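PDB 3S4O: protein tyrosine phosphatase PRL-1 from Leishmania major, which dephosphorylates phosphotyrosine residues in proteins and may act as a virulence factor that supports survival of the parasite inside host macrophages. Local coordinates for residues V48-Y59 and P109-V117; A118-A128 and I146-I154. All blocks are in the same frame, centred on the assembly; numbering follows the deposited sequence.

Contact 1 pairs two parallel strands, 48-53 and 111-115, inside the mixed five-stranded sheet; contact 2 packs the loop and helix that follow strand 111-115 against the end of helix 139-149 and the turn after it. They come in series along the chain, contact 1 closing before contact 2 opens, and their centres lie about 14 Å apart. The peptide between Val117 and Ala118 joins them directly. Helix 122-133 packs on Val114 of the sheet through Ala123, and on Val54 in the loop beyond strand 48-53 through Leu126. Both contacts touch the bound thiosulfate: contact 1 brings Cys116 to the pocket, contact 2 holds the loop and helix start that surround the anion.

Contact 1. Residues V48-Y59 and P109-V117; sequences VRHLVRVCGPTY and PPTIGVHCV. With THJ (thiosulfate), chain C.
The imidazole of His115 fills a hollow walled by Leu51, Arg53 and Tyr59. Its CG stands between the backbone N and the carbonyl carbon (chi1 75°), which turns the ring back over strand 48-53. CE1 of His115 lies 3.4 Å from Arg53 CB, Arg53 CA sits over one face, and Leu51 CD1 meets the edge 3.9 Å from His115 CD2. Tyr59 arrives from the opposite direction, rim to rim with the planes at 39°, its OH hydrogen-bonded to NE2 of His115 at 3.0 Å in the imidazole plane. Arg53 steadies the tyrosine: NH1 lies over the centre of the ring and bonds Tyr59 O (2.9 Å), while its NE goes to Ser73. Beside the histidine, Leu51 CD1 bulges over the side-chain-less Gly113. On the other face His50 abuts Ile112 and Val52 abuts Val114, a ridge against which helices 84-103 and 122-133 pack. Beyond the hydrogen-bonded parallel strands, Val54 CG2 rests 3.7 Å from Cys116 CB, and Cys55 CB 3.2 Å from Cys116 SG. These cysteines can form a disulfide, but in this conformer of Cys55 their SG atoms are 4.5 Å apart, unbonded. His115 and Cys116, the predicted phosphocysteine nucleophile, open the HCX5R motif of Cys-dependent tyrosine phosphatases.

Contact 2. Residues A118-A128 and I146-I154; sequences AGLGRAPILVA and IREKRKGAI. With THJ (thiosulfate), chain C.
Leu120 O takes the N-H of Ile154 in a short, straight hydrogen bond (2.6 Å, 173°), the backbone link that joins the two segments. Ala153 CA adds a CA-H...O contact to the same oxygen, Leu120 O, at 3.2 Å. On that side helix 139-149 ends and the chain swings through a type II turn from Arg150 to Ala153, with Gly152 at positive phi (81°). On the other, residues 118-121 curl into a loop, and Gly121 is the N-cap of helix 122-133. Arg147 braces the turn from within: NE bonds Ala153 O (3.0 Å) and NH2 bonds Ile154 O (3.2 Å), both oxygens lying in the guanidinium plane. Between helix 122-133 and Ile146, Ala153 and Ile154 the contact is apolar. Ile146 keeps CG1 anti to its carbonyl carbon (chi1 -77°), and with the chain extended beyond, CD1 pushes tightly against Ala128 CB (3.4 Å) and touches Pro124 O. Pro124 CB meets both Ile146 CG2 and Ile154 CG1, the latter at 4.0 Å, while Ala153 CB rests near its CG. Leu120 lays CD2 over Lys151 O (3.3 Å). Arg150 sends its guanidinium edge toward the loop, with a weak bond from NE to Gly119 O; its NH1 is hydrogen-bonded to Thr8 OG1. The loop turns backbone N-H groups to the thiosulfate: Ala118 N bonds O3 (2.9 Å), and Leu120 N to O2 and Arg122 N to O1 add weak bonds. The Arg122 side chain brings NE to O1 as well, although its exact place is less sure. A glycine-rich loop that cups an oxyanion and runs into a helix beginning with arginine is the phosphate-binding P-loop of the CX5R tyrosine phosphatases.

Contact 1. Residues V48-Y59 and P109-V117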
loop_
_atom_site.group_PDB
_atom_site.type_symbol
_atom_site.label_atom_id
_atom_site.label_comp_id
_atom_site.label_asym_id
_atom_site.label_seq_id
_atom_site.Cartn_x
_atom_site.Cartn_y
_atom_site.Cartn_z
ATOM N N VAL A 48 -4.551 9.515 -5.876
ATOM C CA VAL A 48 -4.129 8.980 -4.592
ATOM C C VAL A 48 -4.815 9.681 -3.426
ATOM O O VAL A 48 -4.784 10.896 -3.304
ATOM C CB VAL A 48 -2.597 9.018 -4.399
ATOM C CG1 VAL A 48 -2.249 8.607 -2.969
ATOM C CG2 VAL A 48 -1.917 8.084 -5.422
ATOM N N ARG A 49 -5.402 8.873 -2.556
ATOM C CA ARG A 49 -6.136 9.345 -1.389
ATOM C C ARG A 49 -5.235 9.303 -0.147
ATOM O O ARG A 49 -5.236 10.215 0.680
ATOM C CB ARG A 49 -7.391 8.459 -1.203
ATOM C CG ARG A 49 -8.291 8.804 -0.016
ATOM C CD ARG A 49 -9.046 10.124 -0.199
ATOM N NE ARG A 49 -8.239 11.284 0.181
ATOM C CZ ARG A 49 -8.040 11.708 1.433
ATOM N NH1 ARG A 49 -8.607 11.095 2.472
ATOM N NH2 ARG A 49 -7.273 12.774 1.649
ATOM N N HIS A 50 -4.486 8.214 -0.034
ATOM C CA HIS A 50 -3.650 7.928 1.132
ATOM C C HIS A 50 -2.228 7.589 0.681
ATOM O O HIS A 50 -2.040 6.840 -0.267
ATOM C CB HIS A 50 -4.214 6.733 1.910
ATOM C CG HIS A 50 -5.521 7.009 2.583
ATOM N ND1 HIS A 50 -5.625 7.809 3.703
ATOM C CD2 HIS A 50 -6.779 6.595 2.295
ATOM C CE1 HIS A 50 -6.893 7.892 4.067
ATOM N NE2 HIS A 50 -7.615 7.162 3.231
ATOM N N LEU A 51 -1.249 8.163 1.359
ATOM C CA LEU A 51 0.154 7.840 1.129
ATOM C C LEU A 51 0.747 7.313 2.414
ATOM O O LEU A 51 0.722 7.993 3.438
ATOM C CB LEU A 51 0.948 9.048 0.645
ATOM C CG LEU A 51 2.401 8.784 0.200
ATOM C CD1 LEU A 51 2.518 7.790 -0.936
ATOM C CD2 LEU A 51 3.080 10.097 -0.182
ATOM N N VAL A 52 1.252 6.085 2.348
ATOM C CA VAL A 52 1.840 5.411 3.504
ATOM C C VAL A 52 3.340 5.297 3.301
ATOM O O VAL A 52 3.815 4.708 2.318
ATOM C CB VAL A 52 1.225 4.006 3.717
ATOM C CG1 VAL A 52 1.833 3.306 4.947
ATOM C CG2 VAL A 52 -0.281 4.109 3.867
ATOM N N ARG A 53 4.100 5.894 4.202
ATOM C CA ARG A 53 5.543 5.695 4.154
ATOM C C ARG A 53 5.974 4.795 5.289
ATOM O O ARG A 53 5.688 5.059 6.457
ATOM C CB ARG A 53 6.335 7.001 4.124
ATOM C CG ARG A 53 6.083 7.950 5.235
ATOM C CD ARG A 53 6.625 9.329 4.864
ATOM N NE ARG A 53 6.671 10.209 6.022
ATOM C CZ ARG A 53 7.396 11.319 6.110
ATOM N NH1 ARG A 53 8.160 11.719 5.099
ATOM N NH2 ARG A 53 7.351 12.031 7.226
ATOM N N VAL A 54 6.655 3.718 4.919
ATOM C CA VAL A 54 7.067 2.705 5.874
ATOM C C VAL A 54 8.577 2.764 6.152
ATOM O O VAL A 54 9.103 1.879 6.814
ATOM C CB VAL A 54 6.624 1.288 5.423
ATOM C CG1 VAL A 54 5.101 1.171 5.457
ATOM C CG2 VAL A 54 7.124 0.961 4.032
ATOM N N CYS A 55 9.231 3.839 5.692
ATOM C CA CYS A 55 10.682 4.044 5.852
ATOM C C CYS A 55 10.893 5.222 6.777
ATOM O O CYS A 55 9.934 5.892 7.154
ATOM C CB CYS A 55 11.352 4.388 4.510
ATOM S SG CYS A 55 10.669 5.892 3.703
ATOM N N GLY A 56 12.148 5.503 7.122
ATOM C CA GLY A 56 12.460 6.668 7.946
ATOM C C GLY A 56 12.324 7.926 7.089
ATOM O O GLY A 56 12.768 7.920 5.930
ATOM N N PRO A 57 11.692 8.989 7.619
ATOM C CA PRO A 57 11.422 10.195 6.812
ATOM C C PRO A 57 12.642 10.644 6.023
ATOM O O PRO A 57 13.746 10.699 6.558
ATOM C CB PRO A 57 11.051 11.260 7.850
ATOM C CG PRO A 57 11.086 10.577 9.185
ATOM C CD PRO A 57 11.891 9.342 9.034
ATOM N N THR A 58 12.422 10.914 4.746
ATOM C CA THR A 58 13.432 11.459 3.852
ATOM C C THR A 58 12.966 12.817 3.304
ATOM O O THR A 58 13.651 13.437 2.478
ATOM C CB THR A 58 13.718 10.449 2.715
ATOM O OG1 THR A 58 14.706 9.511 3.160
ATOM C CG2 THR A 58 14.210 11.137 1.444
ATOM N N TYR A 59 11.824 13.287 3.808
ATOM C CA TYR A 59 11.213 14.533 3.345
ATOM C C TYR A 59 10.065 15.000 4.241
ATOM O O TYR A 59 9.606 14.277 5.129
ATOM C CB TYR A 59 10.699 14.373 1.905
ATOM C CG TYR A 59 9.503 13.465 1.791
ATOM C CD1 TYR A 59 9.660 12.087 1.662
ATOM C CD2 TYR A 59 8.216 13.981 1.826
ATOM C CE1 TYR A 59 8.557 11.250 1.568
ATOM C CE2 TYR A 59 7.102 13.153 1.726
ATOM C CZ TYR A 59 7.281 11.792 1.598
ATOM O OH TYR A 59 6.177 10.977 1.496
ATOM N N PRO A 109 -13.378 3.206 -6.081
ATOM C CA PRO A 109 -12.286 2.564 -5.345
ATOM C C PRO A 109 -11.088 3.493 -5.143
ATOM O O PRO A 109 -10.560 4.038 -6.102
ATOM C CB PRO A 109 -11.919 1.369 -6.231
ATOM C CG PRO A 109 -13.195 1.046 -6.971
ATOM C CD PRO A 109 -13.858 2.366 -7.204
ATOM N N PRO A 110 -10.693 3.710 -3.899
ATOM C CA PRO A 110 -9.523 4.527 -3.612
ATOM C C PRO A 110 -8.212 3.930 -4.092
ATOM O O PRO A 110 -8.031 2.709 -4.080
ATOM C CB PRO A 110 -9.488 4.598 -2.088
ATOM C CG PRO A 110 -10.342 3.530 -1.611
ATOM C CD PRO A 110 -11.160 2.975 -2.717
ATOM N N THR A 111 -7.323 4.818 -4.522
ATOM C CA THR A 111 -5.942 4.488 -4.765
ATOM C C THR A 111 -5.169 4.835 -3.501
ATOM O O THR A 111 -5.330 5.916 -2.918
ATOM C CB THR A 111 -5.378 5.214 -6.003
ATOM O OG1 THR A 111 -6.139 4.839 -7.155
ATOM C CG2 THR A 111 -3.919 4.833 -6.244
ATOM N N ILE A 112 -4.366 3.879 -3.056
ATOM C CA ILE A 112 -3.590 4.024 -1.844
ATOM C C ILE A 112 -2.151 3.760 -2.195
ATOM O O ILE A 112 -1.821 2.703 -2.719
ATOM C CB ILE A 112 -4.085 3.064 -0.743
ATOM C CG1 ILE A 112 -5.499 3.486 -0.298
ATOM C CG2 ILE A 112 -3.103 3.019 0.452
ATOM C CD1 ILE A 112 -6.345 2.338 0.136
ATOM N N GLY A 113 -1.300 4.743 -1.940
ATOM C CA GLY A 113 0.119 4.642 -2.256
ATOM C C GLY A 113 0.943 4.188 -1.072
ATOM O O GLY A 113 0.624 4.493 0.072
ATOM N N VAL A 114 2.002 3.441 -1.365
ATOM C CA VAL A 114 2.928 2.952 -0.360
ATOM C C VAL A 114 4.364 3.011 -0.879
ATOM O O VAL A 114 4.670 2.477 -1.931
ATOM C CB VAL A 114 2.616 1.499 0.083
ATOM C CG1 VAL A 114 3.409 1.150 1.329
ATOM C CG2 VAL A 114 1.134 1.304 0.349
ATOM N N HIS A 115 5.239 3.675 -0.133
ATOM C CA HIS A 115 6.657 3.718 -0.491
ATOM C C HIS A 115 7.586 3.467 0.684
ATOM O O HIS A 115 7.234 3.673 1.837
ATOM C CB HIS A 115 7.025 5.038 -1.203
ATOM C CG HIS A 115 7.116 6.230 -0.301
ATOM N ND1 HIS A 115 8.199 6.456 0.520
ATOM C CD2 HIS A 115 6.280 7.279 -0.120
ATOM C CE1 HIS A 115 8.013 7.576 1.191
ATOM N NE2 HIS A 115 6.858 8.100 0.816
ATOM N N CYS A 116 8.781 2.996 0.363
ATOM C CA CYS A 116 9.877 2.982 1.314
ATOM C C CYS A 116 11.094 3.577 0.595
ATOM O O CYS A 116 11.182 4.794 0.447
ATOM C CB CYS A 116 10.102 1.571 1.851
ATOM S SG CYS A 116 11.000 1.408 3.442
ATOM N N VAL A 117 12.036 2.736 0.174
ATOM C CA VAL A 117 13.078 3.128 -0.779
ATOM C C VAL A 117 13.013 2.257 -2.032
ATOM O O VAL A 117 12.512 2.704 -3.064
ATOM C CB VAL A 117 14.500 3.064 -0.174
ATOM C CG1 VAL A 117 15.459 3.900 -1.016
ATOM C CG2 VAL A 117 14.507 3.534 1.271
HETATM S S1 THJ C . 11.895 -1.633 0.818
HETATM O O1 THJ C . 11.914 -1.802 2.288
HETATM O O2 THJ C . 12.265 -2.917 0.177
HETATM O O3 THJ C . 12.896 -0.616 0.418
HETATM S S2 THJ C . 10.117 -1.095 0.242
#

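Contact 2. Residues A118-A128 and I146-I154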
loop_
_atom_site.group_PDB
_atom_site.type_symbol
_atom_site.label_atom_id
_atom_site.label_comp_id
_atom_site.label_asym_id
_atom_site.label_seq_id
_atom_site.Cartn_x
_atom_site.Cartn_y
_atom_site.Cartn_z
ATOM N N ALA A 118 13.489 1.013 -1.921
ATOM C CA ALA A 118 13.646 0.092 -3.064
ATOM C C ALA A 118 12.313 -0.422 -3.615
ATOM O O ALA A 118 12.196 -0.702 -4.812
ATOM C CB ALA A 118 14.531 -1.093 -2.668
ATOM N N GLY A 119 11.320 -0.553 -2.737
ATOM C CA GLY A 119 10.026 -1.104 -3.116
ATOM C C GLY A 119 10.109 -2.612 -3.265
ATOM O O GLY A 119 9.279 -3.211 -3.954
ATOM N N LEU A 120 11.105 -3.218 -2.612
ATOM C CA LEU A 120 11.364 -4.656 -2.701
ATOM C C LEU A 120 10.965 -5.462 -1.459
ATOM O O LEU A 120 10.984 -6.689 -1.472
ATOM C CB LEU A 120 12.841 -4.897 -3.006
ATOM C CG LEU A 120 13.238 -4.527 -4.436
ATOM C CD1 LEU A 120 14.757 -4.601 -4.601
ATOM C CD2 LEU A 120 12.524 -5.412 -5.459
ATOM N N GLY A 121 10.602 -4.788 -0.385
ATOM C CA GLY A 121 10.406 -5.484 0.878
ATOM C C GLY A 121 9.203 -4.985 1.633
ATOM O O GLY A 121 8.136 -5.596 1.589
ATOM N N ARG A 122 9.378 -3.843 2.285
ATOM C CA ARG A 122 8.428 -3.360 3.274
ATOM C C ARG A 122 7.121 -2.888 2.634
ATOM O O ARG A 122 6.028 -3.229 3.098
ATOM C CB ARG A 122 9.073 -2.228 4.064
ATOM C CG ARG A 122 10.139 -2.686 4.987
ATOM C CD ARG A 122 10.776 -1.490 5.681
ATOM N NE ARG A 122 11.888 -1.004 4.882
ATOM C CZ ARG A 122 12.804 -0.139 5.295
ATOM N NH1 ARG A 122 12.754 0.387 6.511
ATOM N NH2 ARG A 122 13.775 0.213 4.466
ATOM N N ALA A 123 7.249 -2.105 1.573
ATOM C CA ALA A 123 6.085 -1.641 0.821
ATOM C C ALA A 123 5.240 -2.796 0.276
ATOM O O ALA A 123 4.052 -2.854 0.567
ATOM C CB ALA A 123 6.483 -0.673 -0.300
ATOM N N PRO A 124 5.841 -3.723 -0.476
ATOM C CA PRO A 124 5.086 -4.838 -1.040
ATOM C C PRO A 124 4.436 -5.753 -0.024
ATOM O O PRO A 124 3.392 -6.343 -0.322
ATOM C CB PRO A 124 6.143 -5.644 -1.807
ATOM C CG PRO A 124 7.187 -4.716 -2.114
ATOM C CD PRO A 124 7.207 -3.679 -1.025
ATOM N N ILE A 125 5.036 -5.924 1.151
ATOM C CA ILE A 125 4.452 -6.876 2.077
ATOM C C ILE A 125 3.157 -6.355 2.678
ATOM O O ILE A 125 2.284 -7.145 2.976
ATOM C CB ILE A 125 5.424 -7.425 3.136
ATOM C CG1 ILE A 125 4.999 -8.878 3.431
ATOM C CG2 ILE A 125 5.459 -6.546 4.381
ATOM C CD1 ILE A 125 5.728 -9.537 4.519
ATOM N N LEU A 126 3.005 -5.038 2.804
ATOM C CA LEU A 126 1.726 -4.444 3.230
ATOM C C LEU A 126 0.653 -4.692 2.194
ATOM O O LEU A 126 -0.507 -4.969 2.520
ATOM C CB LEU A 126 1.849 -2.932 3.443
ATOM C CG LEU A 126 2.333 -2.469 4.827
ATOM C CD1 LEU A 126 1.877 -1.034 5.038
ATOM C CD2 LEU A 126 1.846 -3.356 5.985
ATOM N N VAL A 127 1.035 -4.566 0.932
ATOM C CA VAL A 127 0.097 -4.786 -0.166
ATOM C C VAL A 127 -0.300 -6.252 -0.208
ATOM O O VAL A 127 -1.480 -6.578 -0.320
ATOM C CB VAL A 127 0.683 -4.329 -1.502
ATOM C CG1 VAL A 127 -0.187 -4.780 -2.656
ATOM C CG2 VAL A 127 0.833 -2.821 -1.490
ATOM N N ALA A 128 0.688 -7.128 -0.071
ATOM C CA ALA A 128 0.455 -8.566 -0.045
ATOM C C ALA A 128 -0.569 -8.897 1.031
ATOM O O ALA A 128 -1.504 -9.655 0.814
ATOM C CB ALA A 128 1.754 -9.304 0.214
ATOM N N ILE A 146 2.571 -10.004 -6.760
ATOM C CA ILE A 146 3.434 -8.841 -6.551
ATOM C C ILE A 146 4.747 -9.005 -7.306
ATOM O O ILE A 146 5.250 -8.053 -7.893
ATOM C CB ILE A 146 3.702 -8.586 -5.041
ATOM C CG1 ILE A 146 2.470 -7.924 -4.405
ATOM C CG2 ILE A 146 4.939 -7.717 -4.834
ATOM C CD1 ILE A 146 2.306 -8.162 -2.921
ATOM N N ARG A 147 5.274 -10.225 -7.311
ATOM C CA ARG A 147 6.534 -10.537 -8.015
ATOM C C ARG A 147 6.420 -10.479 -9.547
ATOM O O ARG A 147 7.409 -10.228 -10.243
ATOM C CB ARG A 147 7.064 -11.906 -7.598
ATOM C CG ARG A 147 7.718 -11.901 -6.246
ATOM C CD ARG A 147 8.167 -13.281 -5.849
ATOM N NE ARG A 147 8.850 -13.245 -4.563
ATOM C CZ ARG A 147 9.133 -14.313 -3.829
ATOM N NH1 ARG A 147 8.806 -15.531 -4.248
ATOM N NH2 ARG A 147 9.756 -14.164 -2.665
ATOM N N GLU A 148 5.226 -10.731 -10.065
ATOM C CA GLU A 148 4.963 -10.559 -11.499
ATOM C C GLU A 148 5.365 -9.154 -11.903
ATOM O O GLU A 148 6.124 -8.944 -12.855
ATOM C CB GLU A 148 3.469 -10.701 -11.831
ATOM C CG GLU A 148 2.992 -12.093 -12.275
ATOM C CD GLU A 148 1.466 -12.216 -12.285
ATOM O OE1 GLU A 148 0.833 -11.311 -12.873
ATOM O OE2 GLU A 148 0.906 -13.198 -11.718
ATOM N N LYS A 149 4.837 -8.196 -11.149
ATOM C CA LYS A 149 4.972 -6.783 -11.482
ATOM C C LYS A 149 6.257 -6.171 -10.925
ATOM O O LYS A 149 6.785 -5.216 -11.481
ATOM C CB LYS A 149 3.748 -6.013 -10.983
ATOM C CG LYS A 149 2.415 -6.660 -11.374
ATOM C CD LYS A 149 1.330 -5.621 -11.655
ATOM C CE LYS A 149 1.383 -5.077 -13.082
ATOM N NZ LYS A 149 0.060 -4.573 -13.546
ATOM N N ARG A 150 6.750 -6.743 -9.832
ATOM C CA ARG A 150 7.954 -6.262 -9.151
ATOM C C ARG A 150 8.906 -7.421 -8.840
ATOM O O ARG A 150 8.766 -8.102 -7.823
ATOM C CB ARG A 150 7.542 -5.531 -7.863
ATOM C CG ARG A 150 8.428 -4.352 -7.445
ATOM C CD ARG A 150 7.603 -3.083 -7.461
ATOM N NE ARG A 150 8.332 -1.949 -6.901
ATOM C CZ ARG A 150 8.223 -0.685 -7.306
ATOM N NH1 ARG A 150 7.404 -0.345 -8.296
ATOM N NH2 ARG A 150 8.948 0.250 -6.712
ATOM N N LYS A 151 9.886 -7.639 -9.711
ATOM C CA LYS A 151 10.788 -8.788 -9.549
ATOM C C LYS A 151 11.658 -8.625 -8.297
ATOM O O LYS A 151 12.117 -7.521 -7.964
ATOM C CB LYS A 151 11.643 -9.065 -10.809
ATOM C CG LYS A 151 10.930 -9.968 -11.893
ATOM C CD LYS A 151 11.767 -11.176 -12.361
ATOM C CE LYS A 151 10.910 -12.155 -13.177
ATOM N NZ LYS A 151 11.674 -13.326 -13.713
ATOM N N GLY A 152 11.829 -9.732 -7.579
ATOM C CA GLY A 152 12.648 -9.754 -6.376
ATOM C C GLY A 152 11.988 -9.240 -5.106
ATOM O O GLY A 152 12.642 -9.126 -4.071
ATOM N N ALA A 153 10.701 -8.919 -5.169
ATOM C CA ALA A 153 9.988 -8.448 -3.973
ATOM C C ALA A 153 9.872 -9.517 -2.875
ATOM O O ALA A 153 9.674 -10.696 -3.180
ATOM C CB ALA A 153 8.609 -7.937 -4.344
ATOM N N ILE A 154 10.022 -9.077 -1.615
ATOM C CA ILE A 154 9.658 -9.836 -0.404
ATOM C C ILE A 154 10.669 -10.922 -0.018
ATOM O O ILE A 154 10.806 -11.928 -0.710
ATOM C CB ILE A 154 8.214 -10.433 -0.490
ATOM C CG1 ILE A 154 7.165 -9.318 -0.634
ATOM C CG2 ILE A 154 7.904 -11.282 0.747
ATOM C CD1 ILE A 154 5.787 -9.839 -0.917
HETATM S S1 THJ C . 11.895 -1.633 0.818
HETATM O O1 THJ C . 11.914 -1.802 2.288
HETATM O O2 THJ C . 12.265 -2.917 0.177
HETATM O O3 THJ C . 12.896 -0.616 0.418
HETATM S S2 THJ C . 10.117 -1.095 0.242
#